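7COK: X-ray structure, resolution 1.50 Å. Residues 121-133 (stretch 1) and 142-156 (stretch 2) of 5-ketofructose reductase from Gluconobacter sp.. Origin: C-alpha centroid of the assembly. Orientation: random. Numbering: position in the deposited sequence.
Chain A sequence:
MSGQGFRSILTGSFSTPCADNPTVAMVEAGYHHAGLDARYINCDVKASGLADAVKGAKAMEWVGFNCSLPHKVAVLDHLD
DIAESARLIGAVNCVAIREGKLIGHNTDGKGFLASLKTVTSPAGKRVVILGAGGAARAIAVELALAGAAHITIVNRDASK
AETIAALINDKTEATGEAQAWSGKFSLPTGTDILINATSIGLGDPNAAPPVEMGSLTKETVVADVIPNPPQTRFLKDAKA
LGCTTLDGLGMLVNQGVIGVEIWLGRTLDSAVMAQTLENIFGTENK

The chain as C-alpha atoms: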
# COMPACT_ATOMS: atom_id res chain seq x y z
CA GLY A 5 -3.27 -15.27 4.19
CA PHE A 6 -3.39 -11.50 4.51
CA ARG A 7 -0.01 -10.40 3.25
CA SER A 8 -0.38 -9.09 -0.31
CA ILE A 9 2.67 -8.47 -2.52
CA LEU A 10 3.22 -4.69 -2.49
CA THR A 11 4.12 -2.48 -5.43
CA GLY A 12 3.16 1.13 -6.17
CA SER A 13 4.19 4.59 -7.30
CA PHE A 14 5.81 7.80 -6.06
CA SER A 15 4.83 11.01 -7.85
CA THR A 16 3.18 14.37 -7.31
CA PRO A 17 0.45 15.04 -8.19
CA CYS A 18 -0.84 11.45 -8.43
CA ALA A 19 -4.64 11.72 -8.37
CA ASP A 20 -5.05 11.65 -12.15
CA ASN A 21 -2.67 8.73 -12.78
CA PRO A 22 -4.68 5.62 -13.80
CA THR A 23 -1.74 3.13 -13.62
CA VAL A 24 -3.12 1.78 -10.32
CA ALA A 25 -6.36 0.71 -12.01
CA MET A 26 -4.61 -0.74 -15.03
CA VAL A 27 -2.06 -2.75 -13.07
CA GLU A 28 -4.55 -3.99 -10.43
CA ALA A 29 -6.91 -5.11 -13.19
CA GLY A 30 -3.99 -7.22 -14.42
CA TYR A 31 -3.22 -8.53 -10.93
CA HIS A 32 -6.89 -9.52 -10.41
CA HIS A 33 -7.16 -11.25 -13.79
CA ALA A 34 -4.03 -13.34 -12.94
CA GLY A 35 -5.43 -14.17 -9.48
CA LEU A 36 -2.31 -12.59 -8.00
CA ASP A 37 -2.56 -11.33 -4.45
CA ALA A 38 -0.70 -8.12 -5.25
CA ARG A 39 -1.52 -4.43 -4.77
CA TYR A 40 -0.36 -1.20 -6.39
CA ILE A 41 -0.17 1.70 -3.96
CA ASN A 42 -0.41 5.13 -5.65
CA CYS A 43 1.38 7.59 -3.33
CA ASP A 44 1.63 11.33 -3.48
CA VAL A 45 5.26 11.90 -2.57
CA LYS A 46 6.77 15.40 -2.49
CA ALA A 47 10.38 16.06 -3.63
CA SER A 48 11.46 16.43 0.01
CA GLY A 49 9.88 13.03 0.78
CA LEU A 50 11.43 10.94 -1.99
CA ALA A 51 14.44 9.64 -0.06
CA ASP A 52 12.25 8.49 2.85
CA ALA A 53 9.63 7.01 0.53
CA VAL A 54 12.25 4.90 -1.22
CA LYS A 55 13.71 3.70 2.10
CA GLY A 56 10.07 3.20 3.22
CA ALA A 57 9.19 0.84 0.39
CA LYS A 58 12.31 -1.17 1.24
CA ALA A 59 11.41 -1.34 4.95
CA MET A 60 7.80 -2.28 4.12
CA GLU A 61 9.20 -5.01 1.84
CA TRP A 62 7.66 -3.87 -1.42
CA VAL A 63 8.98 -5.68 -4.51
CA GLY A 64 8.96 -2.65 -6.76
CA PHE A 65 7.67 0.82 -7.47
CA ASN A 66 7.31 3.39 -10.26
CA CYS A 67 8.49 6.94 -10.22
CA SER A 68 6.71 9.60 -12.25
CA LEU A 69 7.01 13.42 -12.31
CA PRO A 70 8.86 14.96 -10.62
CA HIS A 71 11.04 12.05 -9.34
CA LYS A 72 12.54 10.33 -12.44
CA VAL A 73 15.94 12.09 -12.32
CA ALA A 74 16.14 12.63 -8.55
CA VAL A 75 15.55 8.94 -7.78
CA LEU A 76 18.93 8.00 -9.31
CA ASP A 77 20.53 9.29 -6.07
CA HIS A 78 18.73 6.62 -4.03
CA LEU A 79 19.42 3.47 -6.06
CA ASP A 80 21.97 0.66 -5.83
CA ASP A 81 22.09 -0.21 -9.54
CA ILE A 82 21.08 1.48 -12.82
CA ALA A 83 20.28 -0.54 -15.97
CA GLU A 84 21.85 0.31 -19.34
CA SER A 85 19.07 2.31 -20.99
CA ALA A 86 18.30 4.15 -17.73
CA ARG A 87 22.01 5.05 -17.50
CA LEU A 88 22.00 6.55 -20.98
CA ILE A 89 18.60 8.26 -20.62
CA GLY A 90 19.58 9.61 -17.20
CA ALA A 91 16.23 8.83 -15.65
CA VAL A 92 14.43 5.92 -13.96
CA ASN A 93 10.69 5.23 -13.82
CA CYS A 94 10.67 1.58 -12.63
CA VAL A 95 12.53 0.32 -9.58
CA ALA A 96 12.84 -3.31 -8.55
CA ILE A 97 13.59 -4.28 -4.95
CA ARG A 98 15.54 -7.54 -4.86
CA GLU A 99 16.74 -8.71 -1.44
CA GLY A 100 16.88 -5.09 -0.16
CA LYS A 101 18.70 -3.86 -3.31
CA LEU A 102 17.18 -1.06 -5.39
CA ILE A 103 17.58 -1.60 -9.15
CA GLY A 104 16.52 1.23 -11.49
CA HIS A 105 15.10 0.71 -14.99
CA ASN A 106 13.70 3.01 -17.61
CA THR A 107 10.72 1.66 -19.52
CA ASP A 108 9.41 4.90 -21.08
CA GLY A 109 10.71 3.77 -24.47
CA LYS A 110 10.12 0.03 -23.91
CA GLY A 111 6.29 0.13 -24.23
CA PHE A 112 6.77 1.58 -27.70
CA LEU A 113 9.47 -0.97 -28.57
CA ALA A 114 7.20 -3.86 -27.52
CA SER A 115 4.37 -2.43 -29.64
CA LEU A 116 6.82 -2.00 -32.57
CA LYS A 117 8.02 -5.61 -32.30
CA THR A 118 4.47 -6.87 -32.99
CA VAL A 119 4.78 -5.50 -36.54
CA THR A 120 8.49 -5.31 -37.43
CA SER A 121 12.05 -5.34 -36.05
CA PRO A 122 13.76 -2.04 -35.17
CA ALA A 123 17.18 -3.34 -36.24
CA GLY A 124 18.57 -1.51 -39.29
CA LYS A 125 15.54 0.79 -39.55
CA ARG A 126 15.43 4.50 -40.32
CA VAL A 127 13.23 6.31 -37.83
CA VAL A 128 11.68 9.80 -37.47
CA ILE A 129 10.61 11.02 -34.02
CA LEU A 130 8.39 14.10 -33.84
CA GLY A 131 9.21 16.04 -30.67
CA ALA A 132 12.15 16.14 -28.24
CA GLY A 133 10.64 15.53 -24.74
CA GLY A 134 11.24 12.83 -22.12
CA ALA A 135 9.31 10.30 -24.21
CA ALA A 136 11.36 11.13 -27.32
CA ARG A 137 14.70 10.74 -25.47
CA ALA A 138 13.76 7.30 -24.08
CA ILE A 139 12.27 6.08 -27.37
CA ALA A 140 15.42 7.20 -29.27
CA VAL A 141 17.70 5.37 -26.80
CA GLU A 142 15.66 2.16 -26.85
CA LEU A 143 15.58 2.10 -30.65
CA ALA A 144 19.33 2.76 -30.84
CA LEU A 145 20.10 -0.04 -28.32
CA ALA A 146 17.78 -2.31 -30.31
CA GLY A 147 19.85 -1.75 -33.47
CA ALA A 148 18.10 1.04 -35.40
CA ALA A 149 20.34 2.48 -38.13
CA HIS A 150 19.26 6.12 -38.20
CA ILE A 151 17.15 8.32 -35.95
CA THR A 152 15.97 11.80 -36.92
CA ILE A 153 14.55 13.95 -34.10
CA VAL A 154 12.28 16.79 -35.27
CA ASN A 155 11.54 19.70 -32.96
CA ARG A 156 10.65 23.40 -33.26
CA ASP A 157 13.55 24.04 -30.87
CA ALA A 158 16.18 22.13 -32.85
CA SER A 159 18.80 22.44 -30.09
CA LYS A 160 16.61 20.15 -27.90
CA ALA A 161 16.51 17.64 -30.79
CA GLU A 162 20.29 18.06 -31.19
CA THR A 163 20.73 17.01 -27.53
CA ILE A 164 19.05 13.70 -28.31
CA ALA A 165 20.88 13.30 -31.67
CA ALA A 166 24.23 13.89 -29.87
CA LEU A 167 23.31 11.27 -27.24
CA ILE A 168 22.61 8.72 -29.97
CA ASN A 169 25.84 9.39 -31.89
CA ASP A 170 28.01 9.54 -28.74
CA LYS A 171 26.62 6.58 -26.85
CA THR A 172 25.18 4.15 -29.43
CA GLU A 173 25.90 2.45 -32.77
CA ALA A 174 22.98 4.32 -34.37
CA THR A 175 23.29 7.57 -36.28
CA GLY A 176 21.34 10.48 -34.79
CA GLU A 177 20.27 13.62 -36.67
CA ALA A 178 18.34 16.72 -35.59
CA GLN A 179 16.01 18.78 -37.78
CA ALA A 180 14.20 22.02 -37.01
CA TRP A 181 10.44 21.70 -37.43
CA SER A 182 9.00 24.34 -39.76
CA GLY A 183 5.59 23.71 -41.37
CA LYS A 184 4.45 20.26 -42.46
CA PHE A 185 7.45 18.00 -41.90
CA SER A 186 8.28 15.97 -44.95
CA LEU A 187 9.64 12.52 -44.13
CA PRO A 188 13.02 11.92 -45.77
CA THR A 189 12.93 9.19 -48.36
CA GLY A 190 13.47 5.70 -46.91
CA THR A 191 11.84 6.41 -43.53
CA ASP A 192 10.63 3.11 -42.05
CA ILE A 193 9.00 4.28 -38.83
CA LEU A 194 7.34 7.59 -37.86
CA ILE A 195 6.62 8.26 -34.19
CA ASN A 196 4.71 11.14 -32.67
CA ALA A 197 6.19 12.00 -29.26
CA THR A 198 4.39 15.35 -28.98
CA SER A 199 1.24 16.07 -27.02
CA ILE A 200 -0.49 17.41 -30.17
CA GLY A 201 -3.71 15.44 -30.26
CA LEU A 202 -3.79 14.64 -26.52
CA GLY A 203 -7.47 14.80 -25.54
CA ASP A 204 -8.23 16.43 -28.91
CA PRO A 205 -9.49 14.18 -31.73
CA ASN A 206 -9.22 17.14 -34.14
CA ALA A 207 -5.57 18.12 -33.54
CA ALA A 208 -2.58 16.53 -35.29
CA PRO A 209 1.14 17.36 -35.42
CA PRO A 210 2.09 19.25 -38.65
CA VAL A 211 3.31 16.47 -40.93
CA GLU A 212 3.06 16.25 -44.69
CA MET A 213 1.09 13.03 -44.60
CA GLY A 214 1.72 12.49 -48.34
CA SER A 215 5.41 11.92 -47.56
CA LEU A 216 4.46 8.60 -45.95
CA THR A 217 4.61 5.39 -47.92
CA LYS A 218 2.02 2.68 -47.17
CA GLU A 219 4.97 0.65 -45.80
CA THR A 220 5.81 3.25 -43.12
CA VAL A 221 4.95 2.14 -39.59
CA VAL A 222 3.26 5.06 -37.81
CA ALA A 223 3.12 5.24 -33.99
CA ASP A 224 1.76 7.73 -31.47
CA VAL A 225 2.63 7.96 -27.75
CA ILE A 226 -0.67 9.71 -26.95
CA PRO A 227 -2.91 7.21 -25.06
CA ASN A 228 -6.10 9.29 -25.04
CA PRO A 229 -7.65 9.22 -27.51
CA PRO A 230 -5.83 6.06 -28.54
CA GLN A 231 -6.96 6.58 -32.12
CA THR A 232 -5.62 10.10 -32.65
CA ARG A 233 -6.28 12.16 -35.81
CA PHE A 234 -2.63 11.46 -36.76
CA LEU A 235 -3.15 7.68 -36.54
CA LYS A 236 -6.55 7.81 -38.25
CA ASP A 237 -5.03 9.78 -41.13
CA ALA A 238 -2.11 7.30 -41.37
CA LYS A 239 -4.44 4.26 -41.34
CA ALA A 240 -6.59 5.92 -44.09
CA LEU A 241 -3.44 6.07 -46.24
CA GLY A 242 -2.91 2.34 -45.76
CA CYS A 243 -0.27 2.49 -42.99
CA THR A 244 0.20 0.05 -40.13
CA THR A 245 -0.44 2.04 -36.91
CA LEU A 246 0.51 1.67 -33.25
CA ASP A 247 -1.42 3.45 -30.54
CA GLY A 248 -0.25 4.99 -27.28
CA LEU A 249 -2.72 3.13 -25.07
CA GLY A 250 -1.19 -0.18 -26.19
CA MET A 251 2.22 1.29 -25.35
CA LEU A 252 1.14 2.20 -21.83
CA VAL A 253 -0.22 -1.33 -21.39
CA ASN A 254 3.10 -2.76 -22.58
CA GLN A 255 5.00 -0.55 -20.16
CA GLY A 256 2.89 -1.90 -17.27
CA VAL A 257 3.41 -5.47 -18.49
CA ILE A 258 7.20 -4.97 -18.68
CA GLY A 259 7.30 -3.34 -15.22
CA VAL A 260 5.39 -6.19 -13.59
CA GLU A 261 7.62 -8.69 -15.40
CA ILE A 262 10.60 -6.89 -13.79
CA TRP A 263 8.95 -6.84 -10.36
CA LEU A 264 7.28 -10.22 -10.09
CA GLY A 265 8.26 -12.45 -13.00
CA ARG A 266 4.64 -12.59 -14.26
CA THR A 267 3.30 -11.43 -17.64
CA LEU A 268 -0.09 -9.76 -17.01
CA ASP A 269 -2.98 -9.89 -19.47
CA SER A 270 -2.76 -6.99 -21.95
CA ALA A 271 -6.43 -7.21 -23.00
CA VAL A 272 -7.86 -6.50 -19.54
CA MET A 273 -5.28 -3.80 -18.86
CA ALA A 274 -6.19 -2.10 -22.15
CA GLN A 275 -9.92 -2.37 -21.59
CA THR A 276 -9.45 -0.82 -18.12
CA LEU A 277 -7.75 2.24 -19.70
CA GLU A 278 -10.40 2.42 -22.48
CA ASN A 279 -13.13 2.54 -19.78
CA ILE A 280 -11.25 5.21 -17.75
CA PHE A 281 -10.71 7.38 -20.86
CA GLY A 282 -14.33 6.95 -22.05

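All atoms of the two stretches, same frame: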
# COMPACT_ATOMS: atom_id res chain seq x y z
N SER A 121 10.86 -5.51 -36.88
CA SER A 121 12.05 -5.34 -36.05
C SER A 121 12.60 -3.93 -36.20
O SER A 121 12.59 -3.39 -37.30
CB SER A 121 13.13 -6.36 -36.41
OG SER A 121 14.27 -6.21 -35.56
N PRO A 122 13.11 -3.35 -35.10
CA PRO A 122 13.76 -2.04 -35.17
C PRO A 122 15.15 -2.07 -35.81
O PRO A 122 15.64 -1.02 -36.23
CB PRO A 122 13.89 -1.63 -33.70
CG PRO A 122 13.87 -2.91 -32.95
CD PRO A 122 12.91 -3.77 -33.70
N ALA A 123 15.77 -3.25 -35.87
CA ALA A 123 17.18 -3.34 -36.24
C ALA A 123 17.36 -2.92 -37.71
O ALA A 123 16.64 -3.40 -38.58
CB ALA A 123 17.72 -4.74 -36.00
N GLY A 124 18.28 -1.98 -37.94
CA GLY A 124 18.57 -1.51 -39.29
C GLY A 124 17.60 -0.49 -39.86
O GLY A 124 17.76 -0.06 -40.98
N LYS A 125 16.59 -0.11 -39.08
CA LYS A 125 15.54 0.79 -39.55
C LYS A 125 15.92 2.26 -39.45
O LYS A 125 16.75 2.65 -38.63
CB LYS A 125 14.22 0.55 -38.78
CG LYS A 125 13.59 -0.83 -38.94
CD LYS A 125 13.31 -1.15 -40.40
CE LYS A 125 12.01 -1.90 -40.58
NZ LYS A 125 12.18 -3.30 -40.14
N ARG A 126 15.30 3.04 -40.34
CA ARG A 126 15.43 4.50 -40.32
C ARG A 126 14.15 5.09 -39.75
O ARG A 126 13.03 4.83 -40.24
CB ARG A 126 15.73 5.03 -41.71
CG ARG A 126 16.97 4.37 -42.29
CD ARG A 126 17.33 4.91 -43.66
NE ARG A 126 17.70 6.33 -43.64
CZ ARG A 126 18.91 6.82 -43.39
NH1 ARG A 126 19.09 8.13 -43.42
NH2 ARG A 126 19.94 6.02 -43.12
N VAL A 127 14.32 5.87 -38.69
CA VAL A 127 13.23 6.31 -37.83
C VAL A 127 13.16 7.84 -37.74
O VAL A 127 14.20 8.50 -37.65
CB VAL A 127 13.42 5.80 -36.38
CG1 VAL A 127 12.24 6.17 -35.50
CG2 VAL A 127 13.65 4.29 -36.33
N VAL A 128 11.94 8.38 -37.75
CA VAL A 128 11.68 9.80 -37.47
C VAL A 128 10.85 9.93 -36.20
O VAL A 128 9.77 9.31 -36.10
CB VAL A 128 10.95 10.51 -38.64
CG1 VAL A 128 10.52 11.92 -38.23
CG2 VAL A 128 11.86 10.61 -39.84
N ILE A 129 11.34 10.74 -35.26
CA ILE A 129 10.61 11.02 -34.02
C ILE A 129 10.22 12.49 -34.04
O ILE A 129 11.08 13.38 -34.14
CB ILE A 129 11.47 10.75 -32.78
CG1 ILE A 129 12.01 9.31 -32.81
CG2 ILE A 129 10.69 11.12 -31.50
CD1 ILE A 129 12.87 8.97 -31.60
N LEU A 130 8.92 12.74 -33.98
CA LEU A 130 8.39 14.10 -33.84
C LEU A 130 8.36 14.49 -32.38
O LEU A 130 7.59 13.92 -31.60
CB LEU A 130 6.98 14.25 -34.44
CG LEU A 130 6.79 13.64 -35.82
CD1 LEU A 130 5.30 13.50 -36.11
CD2 LEU A 130 7.55 14.42 -36.90
N GLY A 131 9.13 15.52 -32.04
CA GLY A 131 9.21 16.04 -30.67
C GLY A 131 10.48 15.60 -29.97
O GLY A 131 11.06 14.58 -30.33
N ALA A 132 10.90 16.38 -28.97
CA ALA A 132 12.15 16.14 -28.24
C ALA A 132 12.05 16.01 -26.69
O ALA A 132 13.05 16.19 -25.98
CB ALA A 132 13.17 17.22 -28.61
N GLY A 133 10.85 15.72 -26.18
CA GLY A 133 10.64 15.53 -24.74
C GLY A 133 11.25 14.30 -24.08
O GLY A 133 12.17 13.65 -24.63
N GLU A 142 16.07 3.56 -26.72
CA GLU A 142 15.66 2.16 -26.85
C GLU A 142 15.78 1.64 -28.29
O GLU A 142 16.22 0.52 -28.53
CB GLU A 142 14.26 1.91 -26.30
CG GLU A 142 14.08 2.16 -24.80
CD GLU A 142 14.87 1.27 -23.86
OE1 GLU A 142 15.52 0.29 -24.28
OE2 GLU A 142 14.85 1.53 -22.64
N LEU A 143 15.43 2.47 -29.25
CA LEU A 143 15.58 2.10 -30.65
C LEU A 143 17.04 1.90 -31.04
O LEU A 143 17.38 0.94 -31.73
CB LEU A 143 14.94 3.18 -31.53
CG LEU A 143 13.43 3.14 -31.76
CD1 LEU A 143 13.04 4.51 -32.24
CD2 LEU A 143 13.09 2.12 -32.82
N ALA A 144 17.90 2.83 -30.59
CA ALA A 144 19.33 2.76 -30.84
C ALA A 144 19.94 1.50 -30.23
O ALA A 144 20.65 0.79 -30.93
CB ALA A 144 20.01 4.00 -30.30
N LEU A 145 19.62 1.20 -28.96
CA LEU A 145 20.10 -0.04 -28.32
C LEU A 145 19.55 -1.30 -28.98
O LEU A 145 20.19 -2.37 -28.93
CB LEU A 145 19.82 -0.04 -26.81
CG LEU A 145 20.51 1.05 -25.99
CD1 LEU A 145 20.05 0.90 -24.54
CD2 LEU A 145 22.03 1.05 -26.12
N ALA A 146 18.39 -1.19 -29.62
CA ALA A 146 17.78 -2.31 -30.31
C ALA A 146 18.23 -2.44 -31.77
O ALA A 146 17.64 -3.22 -32.53
CB ALA A 146 16.28 -2.20 -30.23
N GLY A 147 19.21 -1.62 -32.17
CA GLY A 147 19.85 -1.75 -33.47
C GLY A 147 19.35 -0.89 -34.61
O GLY A 147 19.73 -1.13 -35.76
N ALA A 148 18.52 0.13 -34.33
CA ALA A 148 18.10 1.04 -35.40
C ALA A 148 19.31 1.69 -36.08
O ALA A 148 20.33 1.96 -35.43
CB ALA A 148 17.12 2.09 -34.89
N ALA A 149 19.20 1.92 -37.38
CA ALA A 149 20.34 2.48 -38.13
C ALA A 149 20.45 4.01 -38.01
O ALA A 149 21.56 4.56 -37.88
CB ALA A 149 20.27 2.06 -39.59
N HIS A 150 19.30 4.68 -38.04
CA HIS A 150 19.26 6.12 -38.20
C HIS A 150 18.03 6.69 -37.53
O HIS A 150 16.92 6.20 -37.76
CB HIS A 150 19.28 6.49 -39.69
CG HIS A 150 19.57 7.94 -39.93
ND1 HIS A 150 18.60 8.91 -39.85
CD2 HIS A 150 20.73 8.58 -40.21
CE1 HIS A 150 19.14 10.09 -40.07
NE2 HIS A 150 20.43 9.92 -40.31
N ILE A 151 18.24 7.71 -36.70
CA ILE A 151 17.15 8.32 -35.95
C ILE A 151 17.21 9.82 -36.15
O ILE A 151 18.21 10.46 -35.82
CB ILE A 151 17.18 7.96 -34.44
CG1 ILE A 151 17.10 6.44 -34.25
CG2 ILE A 151 16.00 8.61 -33.71
CD1 ILE A 151 17.56 5.95 -32.89
N THR A 152 16.11 10.36 -36.66
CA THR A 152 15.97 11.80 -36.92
C THR A 152 15.00 12.32 -35.87
O THR A 152 13.90 11.76 -35.74
CB THR A 152 15.44 12.11 -38.34
OG1 THR A 152 16.35 11.61 -39.33
CG2 THR A 152 15.30 13.63 -38.56
N ILE A 153 15.40 13.34 -35.12
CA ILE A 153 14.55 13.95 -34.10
C ILE A 153 14.16 15.33 -34.60
O ILE A 153 15.03 16.10 -35.00
CB ILE A 153 15.24 14.02 -32.71
CG1 ILE A 153 15.71 12.62 -32.28
CG2 ILE A 153 14.26 14.54 -31.67
CD1 ILE A 153 17.14 12.28 -32.67
N VAL A 154 12.86 15.59 -34.65
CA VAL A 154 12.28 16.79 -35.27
C VAL A 154 11.62 17.60 -34.17
O VAL A 154 10.81 17.10 -33.38
CB VAL A 154 11.27 16.44 -36.42
CG1 VAL A 154 10.81 17.68 -37.18
CG2 VAL A 154 11.90 15.49 -37.43
N ASN A 155 12.05 18.86 -34.03
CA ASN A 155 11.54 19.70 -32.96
C ASN A 155 11.60 21.16 -33.38
O ASN A 155 12.52 21.56 -34.09
CB ASN A 155 12.38 19.49 -31.69
CG ASN A 155 11.64 19.86 -30.42
OD1 ASN A 155 10.53 19.38 -30.16
ND2 ASN A 155 12.25 20.73 -29.61
N ARG A 156 10.63 21.96 -32.94
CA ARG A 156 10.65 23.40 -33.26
C ARG A 156 11.91 24.01 -32.67
O ARG A 156 12.57 24.77 -33.36
CB ARG A 156 9.39 24.10 -32.77
CG ARG A 156 8.14 23.69 -33.51
CD ARG A 156 7.00 24.68 -33.28
NE ARG A 156 7.23 25.96 -33.97
CZ ARG A 156 6.98 26.19 -35.26
NH1 ARG A 156 6.49 25.25 -36.06
NH2 ARG A 156 7.23 27.38 -35.77
O HOH W 1 15.89 8.93 -39.83

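Val127, His150 and Ile129 cover the most surface where strand 126-130 runs parallel to strand 150-155. Val127 is bonded to the neighbouring strand through both its backbone N and its backbone O: its N donates to His150 O (2.8 Å), and its O accepts from Thr152 N (2.8 Å). Ile129 repeats the pattern two residues on, with N to Thr152 O at 2.8 Å and O receiving Val154 N at 2.9 Å, so one strand's odd residues carry the ladder. Beta-branched side chains suit such extended backbone. On the face they share with Ile151 and Ile153, Val127 CG1 packs against Leu143 CD1 of the preceding helix at 3.7 Å, and Ile129 CD1 meets Ile151 CG2 at 3.8 Å, a buried apolar layer between sheet and helix.

His150 points to the other face, with Arg126. The guanidinium lies flat on the imidazole, planes at 23° and Arg126 NH1 3.5 Å from His150 CG; a flat, delocalised group can cover a ring while its edges stay free for polar partners. The O of one water lies 2.7 Å from His150 ND1, 2.8 Å from Thr152 OG1 and 2.8 Å from Val127 O, and the water donates to Val127 O. Where the strand ends, Gly131 N still reaches Val154 O at 2.7 Å, and Gly131 adopts backbone angles that call for glycine.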